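Excinuclease ABC, subunit A. (Deinococcus radiodurans, PDB 2VF7) binds and hydrolyses ATP and binds DNA as the zinc-containing UvrA-type subunit of excision repair, probably contributing to damage recognition. Local coordinates at the interface of chains A and B. Residues are numbered along the deposited sequence; one frame, centred on the assembly and turned at random. Chains: chain A/B, Excinuclease ABC, subunit A..

Contact 1: the interface of chains A and B. Residues chain A 35, 90-92; chain B 399.
B:Phe399 sets its ring against the guanidinium group of A:Arg35 and the backbone of A:Gly90, and it buries 94 Å² of its surface in this patch of the two-fold UvrA dimer interface. Outward from CB, the first contact is with the carbonyl of A:Leu91, 3.5 Å from B:Phe399 CB to A:Leu91 O. CG lies opposite the backbone N and beside the carbonyl carbon (chi1 179°), which lays the ring along A:Gly90. There A:Gly90 CA lies over one face of the ring, towards the rim near CG and CD1, with B:Phe399 CD1 and A:Gly90 CA 3.9 Å apart; the absence of a side chain at A:Gly90 may allow this approach. Farther out, B:Phe399 CE2 meets A:Arg35 NE at 3.4 Å. At the tip, B:Phe399 CZ lies over the centre of the guanidinium group, 3.6 Å from A:Arg35 CZ. The two planes are tilted 27° apart, and A:Arg35 NH2 stands above the same ring face as A:Gly90 in a cation-pi contact, 3.7 Å from B:Phe399 CZ. The arginine chain bends at chi3, and its guanidinium is steadied within chain A, offering an edge to the carbonyl of A:Gly90. On the backbone side of the phenylalanine, B:Phe399 O rests 3.4 Å from A:Pro92 CA. The steadying bond itself runs from A:Arg35 NH2 to a lone pair of A:Gly90 O, 2.6 Å long and in the carbonyl plane.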
loop_
_atom_site.group_PDB
_atom_site.type_symbol
_atom_site.label_atom_id
_atom_site.label_comp_id
_atom_site.label_asym_id
_atom_site.label_seq_id
_atom_site.Cartn_x
_atom_site.Cartn_y
_atom_site.Cartn_z
ATOM N N ARG A 35 -4.784 -26.824 10.785
ATOM C CA ARG A 35 -3.690 -25.994 10.320
ATOM C C ARG A 35 -2.478 -26.908 10.382
ATOM O O ARG A 35 -2.566 -27.982 10.994
ATOM C CB ARG A 35 -3.583 -24.667 11.124
ATOM C CG ARG A 35 -2.686 -24.681 12.348
ATOM C CD ARG A 35 -2.558 -23.273 13.015
ATOM N NE ARG A 35 -3.874 -22.709 13.302
ATOM C CZ ARG A 35 -4.614 -23.021 14.360
ATOM N NH1 ARG A 35 -4.168 -23.874 15.260
ATOM N NH2 ARG A 35 -5.811 -22.476 14.514
ATOM N N GLY A 90 -8.886 -18.993 14.623
ATOM C CA GLY A 90 -7.693 -19.827 14.450
ATOM C C GLY A 90 -7.007 -19.721 13.105
ATOM O O GLY A 90 -6.337 -20.652 12.682
ATOM N N LEU A 91 -7.154 -18.571 12.449
ATOM C CA LEU A 91 -6.696 -18.375 11.075
ATOM C C LEU A 91 -5.429 -17.518 11.013
ATOM O O LEU A 91 -5.490 -16.322 11.319
ATOM C CB LEU A 91 -7.794 -17.665 10.267
ATOM C CG LEU A 91 -8.181 -18.088 8.848
ATOM C CD1 LEU A 91 -8.575 -16.812 8.108
ATOM C CD2 LEU A 91 -7.120 -18.866 8.056
ATOM N N PRO A 92 -4.284 -18.115 10.588
ATOM C CA PRO A 92 -3.042 -17.321 10.465
ATOM C C PRO A 92 -3.099 -16.362 9.253
ATOM O O PRO A 92 -4.092 -16.349 8.539
ATOM C CB PRO A 92 -1.928 -18.380 10.314
ATOM C CG PRO A 92 -2.602 -19.719 10.193
ATOM C CD PRO A 92 -4.100 -19.523 10.171
ATOM N N PHE B 399 -4.409 -14.176 14.486
ATOM C CA PHE B 399 -3.877 -15.388 15.053
ATOM C C PHE B 399 -2.516 -15.605 14.432
ATOM O O PHE B 399 -2.359 -15.399 13.229
ATOM C CB PHE B 399 -4.798 -16.564 14.734
ATOM C CG PHE B 399 -4.308 -17.870 15.270
ATOM C CD1 PHE B 399 -4.710 -18.315 16.527
ATOM C CD2 PHE B 399 -3.431 -18.662 14.524
ATOM C CE1 PHE B 399 -4.238 -19.529 17.041
ATOM C CE2 PHE B 399 -2.958 -19.871 15.032
ATOM C CZ PHE B 399 -3.358 -20.298 16.293
#

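Contact 2: the interface of chains A and B. Residues chain A 393, 396, 398; chain B 64-65, 68.
A:Leu398 packs against B:Arg64 and B:Ser68, two residues one turn apart on helix 49-69, the helix that begins within the P-loop (Walker A) of this ABC ATPase and runs on from it. The closer-packed part is centred on the leucine. Its CD2 methyl meets the CB of B:Arg64 at 3.9 Å, the two side chains running antiparallel, flank to flank, while the other methyl, A:Leu398 CD1, lies 4.1 Å from B:Ser68 OG. Each flank is braced from within its own chain. In chain A, the backbone N of A:Leu398 donates to the hydroxyl OG of A:Ser396 over 3.1 Å in a fairly straight bond. In chain B, B:Ser68 OG, set beside its backbone N (chi1 -59°), turns back along the helix and gives its hydrogen to B:Arg64 O at 2.6 Å, meeting that carbonyl almost head-on (170°).

Away from the leucine the fit slackens. A:Gln393, the last residue of helix 382-393, bends at chi2 and brings its amide oxygen OE1 to 3.4 Å from B:Ser68 OG. This is at best a weak, doubtful bond, since the hydroxyl has one hydrogen and would already have committed it to B:Arg64 O. The arginine tail runs extended from CG to NE past A:Ser396, and the positive group may be drawn to the backbone carbonyl there, although B:Arg64 NE and A:Ser396 O remain 3.8 Å apart, too far for a hydrogen bond.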
loop_
_atom_site.group_PDB
_atom_site.type_symbol
_atom_site.label_atom_id
_atom_site.label_comp_id
_atom_site.label_asym_id
_atom_site.label_seq_id
_atom_site.Cartn_x
_atom_site.Cartn_y
_atom_site.Cartn_z
ATOM N N GLN A 393 8.938 -19.981 -2.666
ATOM C CA GLN A 393 8.498 -20.028 -1.282
ATOM C C GLN A 393 9.339 -21.032 -0.492
ATOM O O GLN A 393 9.525 -20.880 0.717
ATOM C CB GLN A 393 7.025 -20.453 -1.197
ATOM C CG GLN A 393 5.999 -19.457 -1.715
ATOM C CD GLN A 393 6.383 -17.983 -1.553
ATOM O OE1 GLN A 393 6.332 -17.406 -0.456
ATOM N NE2 GLN A 393 6.745 -17.362 -2.670
ATOM N N SER A 396 12.222 -19.186 0.910
ATOM C CA SER A 396 11.913 -17.803 1.225
ATOM C C SER A 396 12.070 -17.544 2.707
ATOM O O SER A 396 12.234 -16.392 3.116
ATOM C CB SER A 396 10.492 -17.457 0.798
ATOM O OG SER A 396 9.597 -17.585 1.887
ATOM N N LEU A 398 9.766 -17.936 4.999
ATOM C CA LEU A 398 8.459 -17.643 5.627
ATOM C C LEU A 398 7.975 -18.780 6.521
ATOM O O LEU A 398 8.073 -19.955 6.141
ATOM C CB LEU A 398 7.367 -17.360 4.594
ATOM C CG LEU A 398 6.959 -15.925 4.296
ATOM C CD1 LEU A 398 5.468 -15.866 3.943
ATOM C CD2 LEU A 398 7.252 -15.022 5.476
ATOM N N ARG B 64 9.641 -9.977 3.919
ATOM C CA ARG B 64 9.418 -11.337 3.417
ATOM C C ARG B 64 7.968 -11.652 3.085
ATOM O O ARG B 64 7.688 -12.552 2.295
ATOM C CB ARG B 64 9.867 -12.354 4.446
ATOM C CG ARG B 64 11.337 -12.475 4.641
ATOM C CD ARG B 64 11.520 -13.384 5.801
ATOM N NE ARG B 64 12.859 -13.937 5.881
ATOM C CZ ARG B 64 13.315 -14.588 6.944
ATOM N NH1 ARG B 64 12.535 -14.758 8.011
ATOM N NH2 ARG B 64 14.552 -15.068 6.947
ATOM N N TYR B 65 7.052 -10.949 3.732
ATOM C CA TYR B 65 5.650 -11.136 3.493
ATOM C C TYR B 65 5.253 -10.332 2.267
ATOM O O TYR B 65 4.648 -10.879 1.339
ATOM C CB TYR B 65 4.852 -10.707 4.718
ATOM C CG TYR B 65 3.350 -10.812 4.573
ATOM C CD1 TYR B 65 2.703 -12.032 4.736
ATOM C CD2 TYR B 65 2.575 -9.688 4.276
ATOM C CE1 TYR B 65 1.322 -12.141 4.604
ATOM C CE2 TYR B 65 1.179 -9.784 4.135
ATOM C CZ TYR B 65 0.567 -11.012 4.310
ATOM O OH TYR B 65 -0.801 -11.124 4.199
ATOM N N SER B 68 6.141 -11.705 -0.925
ATOM C CA SER B 68 5.483 -12.983 -1.202
ATOM C C SER B 68 4.053 -12.753 -1.659
ATOM O O SER B 68 3.520 -13.520 -2.466
ATOM C CB SER B 68 5.510 -13.885 0.033
ATOM O OG SER B 68 6.847 -14.122 0.447
#

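Contact 1 and contact 2 lie about 17 Å apart, measured between the centres of their C-alpha atoms, on one two-fold interface. They use the same segment from opposite chains: contact 1 takes residue 399 from chain B, contact 2 residues 393, 396 and 398 from chain A. This stretch joins helix 382-393, which leads out of the ABC signature motif, to strand 402-406, the Walker B strand. Symmetry repeats both contacts with the chains exchanged, so each copy of the segment grips the other subunit at two neighbouring places. Its closeness to ATPase motifs suggests, without proving, that dimer packing and the nucleotide sites could influence one another.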